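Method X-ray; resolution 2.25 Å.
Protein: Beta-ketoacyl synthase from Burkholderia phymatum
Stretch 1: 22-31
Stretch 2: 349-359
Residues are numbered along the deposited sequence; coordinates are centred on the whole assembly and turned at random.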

# COMPACT_ATOMS: atom_id res chain seq x y z
N ARG A 22 8.31 -21.52 16.02
CA ARG A 22 9.70 -22.00 15.86
C ARG A 22 9.79 -22.93 14.66
O ARG A 22 8.87 -23.70 14.40
N TRP A 23 10.91 -22.87 13.94
CA TRP A 23 11.08 -23.68 12.76
C TRP A 23 11.08 -25.15 13.08
O TRP A 23 10.46 -25.93 12.37
N ASP A 24 11.73 -25.53 14.19
CA ASP A 24 11.81 -26.93 14.59
C ASP A 24 10.42 -27.54 14.80
O ASP A 24 10.16 -28.64 14.38
N GLU A 25 9.54 -26.79 15.42
CA GLU A 25 8.13 -27.14 15.60
C GLU A 25 7.42 -27.26 14.23
O GLU A 25 6.66 -28.23 13.97
N ILE A 26 7.67 -26.30 13.35
CA ILE A 26 7.06 -26.29 12.02
C ILE A 26 7.57 -27.45 11.17
O ILE A 26 6.79 -28.15 10.51
N GLU A 27 8.89 -27.67 11.18
CA GLU A 27 9.49 -28.83 10.48
C GLU A 27 8.82 -30.14 10.90
O GLU A 27 8.47 -30.96 10.04
N ALA A 28 8.64 -30.34 12.19
CA ALA A 28 8.02 -31.56 12.70
C ALA A 28 6.60 -31.71 12.14
O ALA A 28 6.20 -32.78 11.71
N ALA A 29 5.86 -30.60 12.07
CA ALA A 29 4.51 -30.62 11.51
C ALA A 29 4.54 -30.94 10.01
O ALA A 29 3.84 -31.83 9.55
N LEU A 30 5.36 -30.23 9.26
CA LEU A 30 5.51 -30.53 7.85
C LEU A 30 5.79 -32.02 7.70
O LEU A 30 5.07 -32.73 6.97
N LYS A 31 6.78 -32.52 8.43
CA LYS A 31 7.14 -33.93 8.35
C LYS A 31 6.00 -34.87 8.67
O LYS A 31 5.88 -35.90 8.05
N ALA A 349 8.20 -17.25 1.80
CA ALA A 349 9.58 -16.88 1.60
C ALA A 349 10.42 -17.46 2.77
O ALA A 349 11.44 -18.13 2.56
N TRP A 350 9.95 -17.21 3.97
CA TRP A 350 10.61 -17.68 5.21
C TRP A 350 10.84 -19.18 5.15
O TRP A 350 11.98 -19.65 5.23
N TRP A 351 9.75 -19.94 4.97
CA TRP A 351 9.84 -21.40 4.96
C TRP A 351 10.66 -21.91 3.82
O TRP A 351 11.37 -22.89 3.99
N THR A 352 10.60 -21.25 2.66
CA THR A 352 11.45 -21.62 1.53
C THR A 352 12.97 -21.48 1.86
O THR A 352 13.76 -22.30 1.45
N ILE A 353 13.33 -20.43 2.60
CA ILE A 353 14.72 -20.24 3.03
C ILE A 353 15.13 -21.29 4.08
O ILE A 353 16.23 -21.83 4.03
N GLU A 354 14.22 -21.60 4.99
CA GLU A 354 14.46 -22.64 5.98
C GLU A 354 14.68 -24.00 5.31
O GLU A 354 15.58 -24.74 5.69
N MET A 355 13.87 -24.31 4.30
CA MET A 355 14.01 -25.55 3.59
C MET A 355 15.32 -25.56 2.80
O MET A 355 16.05 -26.56 2.83
N MET A 356 15.63 -24.46 2.14
CA MET A 356 16.89 -24.35 1.39
C MET A 356 18.08 -24.58 2.27
O MET A 356 18.97 -25.29 1.88
N LYS A 357 18.09 -23.99 3.47
CA LYS A 357 19.24 -24.16 4.40
C LYS A 357 19.44 -25.60 4.78
O LYS A 357 20.56 -26.00 5.08
N ARG A 358 18.38 -26.39 4.75
CA ARG A 358 18.47 -27.76 5.23
C ARG A 358 18.44 -28.82 4.15
O ARG A 358 18.40 -30.01 4.46
N ASN A 359 18.51 -28.41 2.89
CA ASN A 359 18.42 -29.37 1.76
C ASN A 359 17.20 -30.28 1.78
O ASN A 359 17.25 -31.45 1.32

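The two helices, 23-31 and 349-358, cross nearly at right angles (signed crossing angle -83°) with axes 11.7 Å apart at closest approach. That spacing is wide for a helix pair, and large side chains fill it: 433 Å² is buried, counting both sides, and no hydrogen bond crosses.

Trp23 dominates. Its CA-to-CB bond points toward the other helix, and with chi1 at 172° (t) and chi2 at -104° the indole is set as a knob among Trp351, Glu354, Met355 and Arg358, with 130 Å² of Trp23 covered by the second stretch. Glu354 CB lies 3.4 Å from the centroid of the six-membered ring and only 3° off its normal, so the contact is a CH-pi interaction over the face. The ring presents its edge to Trp351: centroids are 5.3 Å apart, planes meet at 71°, and Trp23 CZ3 comes within 3.8 Å of Trp351 CG. Met355, all in the m, t, m conformation, brings CG to 4.0 Å from Trp23 CH2.

Trp351 starts sideways, but chi1 m (-69°) with chi2 near 12° carries its indole to the first helix. The CA-to-CB bond of Ile26 (m, t) points toward the second helix, and CG2 lies 3.7 Å from the centroid of the Trp351 six-membered ring, 15° off the normal, a second CH-pi contact. Ile26 CD1 lies 3.9 Å from Trp350 CH2 and also 3.8 Å from Trp351 NE1; the t rotamer of Trp350 (166°) likewise turns a sideways start inward. Leu30 (m, t) closes this apolar side more loosely, with CD2 4.4 Å from Trp351 CZ3.

Polar groups are satisfied largely within their own helix. Trp23 NE1 donates to Glu27 OE1 at 2.9 Å, one turn on, a bond compatible with the extended t, t chain of Glu27; Glu27 OE2 also forms a salt bridge with Lys31 NZ at 3.0 Å. On the second helix, Glu354 folds back with chi1 and chi2 both m. Its OE2 accepts from Trp350 NE1 at 2.9 Å, while OE1 takes the salt-bridged hydrogen bond from Arg358 NH1, also at 2.9 Å.

Arg358, m, t, t with chi4 at 73°, is exposed, yet its CA-to-CB bond points toward the first helix. Trp23 CD1 lies over one face of its guanidinium, 3.3 Å from CZ, and NH1 is additionally bonded to Glu354 O at 3.0 Å. Glu27 OE1 stands 3.7 Å from Arg358 NE, a long salt bridge; the oxygen lies well out of the guanidinium plane, so charge alone links them. Trp23 NE1 and Arg358 NE, 3.4 Å apart, are both donors and cannot bond.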

# COMPACT_ATOMS: atom_id res chain seq x y z
CB ARG A 22 10.16 -22.75 17.09
CG ARG A 22 10.12 -21.99 18.40
CD ARG A 22 10.19 -22.98 19.54
NE ARG A 22 11.39 -23.83 19.49
CZ ARG A 22 12.61 -23.48 19.92
NH1 ARG A 22 12.84 -22.26 20.42
NH2 ARG A 22 13.63 -24.35 19.86
CB TRP A 23 12.34 -23.33 12.00
CG TRP A 23 12.53 -24.32 10.91
CD1 TRP A 23 13.43 -25.39 10.87
CD2 TRP A 23 11.71 -24.46 9.72
NE1 TRP A 23 13.24 -26.12 9.75
CE2 TRP A 23 12.22 -25.61 9.01
CE3 TRP A 23 10.66 -23.74 9.18
CZ2 TRP A 23 11.68 -26.02 7.82
CZ3 TRP A 23 10.12 -24.16 7.97
CH2 TRP A 23 10.63 -25.27 7.29
CB ASP A 24 12.77 -27.16 15.82
CG ASP A 24 12.28 -26.50 17.12
OD1 ASP A 24 11.34 -25.69 17.11
OD2 ASP A 24 12.87 -26.79 18.19
CB GLU A 25 7.61 -25.96 16.43
CG GLU A 25 6.34 -25.96 17.24
CD GLU A 25 6.36 -24.74 18.21
OE1 GLU A 25 6.32 -23.52 17.76
OE2 GLU A 25 6.50 -24.99 19.42
CB ILE A 26 7.31 -24.95 11.31
CG1 ILE A 26 6.57 -23.82 12.06
CG2 ILE A 26 6.85 -25.01 9.86
CD1 ILE A 26 7.12 -22.41 11.84
CB GLU A 27 11.01 -28.92 10.72
CG GLU A 27 11.74 -29.85 9.74
CD GLU A 27 13.22 -29.96 10.01
OE1 GLU A 27 13.89 -28.93 10.17
OE2 GLU A 27 13.73 -31.10 10.04
CB ALA A 28 8.02 -31.57 14.24
CB ALA A 29 3.80 -29.31 11.75
CB LEU A 30 6.63 -29.71 7.23
CG LEU A 30 6.41 -28.20 7.08
CD1 LEU A 30 7.69 -27.54 6.57
CD2 LEU A 30 5.25 -27.90 6.15
CB LYS A 31 8.31 -34.27 9.28
CG LYS A 31 9.64 -33.95 8.65
CD LYS A 31 10.83 -34.52 9.39
CE LYS A 31 12.08 -34.21 8.58
NZ LYS A 31 13.26 -34.05 9.45
CB ALA A 349 9.73 -15.38 1.49
CB TRP A 350 9.74 -17.26 6.39
CG TRP A 350 10.05 -17.91 7.71
CD1 TRP A 350 11.24 -18.43 8.12
CD2 TRP A 350 9.15 -18.04 8.84
NE1 TRP A 350 11.12 -18.94 9.40
CE2 TRP A 350 9.89 -18.73 9.87
CE3 TRP A 350 7.81 -17.74 9.06
CZ2 TRP A 350 9.33 -19.04 11.08
CZ3 TRP A 350 7.26 -18.07 10.28
CH2 TRP A 350 8.00 -18.70 11.26
CB TRP A 351 8.46 -22.02 4.95
CG TRP A 351 7.72 -21.78 6.26
CD1 TRP A 351 8.08 -20.92 7.29
CD2 TRP A 351 6.48 -22.38 6.70
NE1 TRP A 351 7.19 -20.96 8.28
CE2 TRP A 351 6.19 -21.81 7.98
CE3 TRP A 351 5.62 -23.31 6.17
CZ2 TRP A 351 5.07 -22.16 8.70
CZ3 TRP A 351 4.47 -23.66 6.89
CH2 TRP A 351 4.21 -23.10 8.13
CB THR A 352 11.10 -20.81 0.26
OG1 THR A 352 9.78 -21.15 -0.12
CG2 THR A 352 12.02 -21.11 -0.90
CB ILE A 353 14.97 -18.84 3.58
CG1 ILE A 353 14.84 -17.78 2.48
CG2 ILE A 353 16.37 -18.73 4.16
CD1 ILE A 353 14.77 -16.39 3.04
CB GLU A 354 13.30 -22.75 6.96
CG GLU A 354 13.00 -21.49 7.73
CD GLU A 354 13.90 -21.26 8.93
OE1 GLU A 354 15.09 -21.64 8.89
OE2 GLU A 354 13.41 -20.68 9.93
CB MET A 355 12.82 -25.74 2.68
CG MET A 355 11.55 -26.00 3.45
SD MET A 355 10.18 -26.50 2.40
CE MET A 355 9.98 -25.02 1.41
CB MET A 356 17.03 -22.97 0.71
CG MET A 356 18.40 -22.74 0.08
SD MET A 356 18.49 -21.29 -0.97
CE MET A 356 18.65 -19.94 0.18
CB LYS A 357 19.06 -23.37 5.68
CG LYS A 357 19.35 -21.88 5.56
CD LYS A 357 18.78 -21.11 6.74
CE LYS A 357 19.67 -21.18 7.97
NZ LYS A 357 18.94 -20.79 9.22
CB ARG A 358 17.37 -27.99 6.23
CG ARG A 358 17.50 -27.05 7.40
CD ARG A 358 16.35 -27.20 8.38
NE ARG A 358 16.58 -26.39 9.58
CZ ARG A 358 16.49 -25.06 9.64
NH1 ARG A 358 16.18 -24.31 8.56
NH2 ARG A 358 16.69 -24.45 10.78
CB ASN A 359 19.70 -30.23 1.70
CG ASN A 359 20.94 -29.43 1.37
OD1 ASN A 359 20.85 -28.31 0.86
ND2 ASN A 359 22.09 -29.99 1.65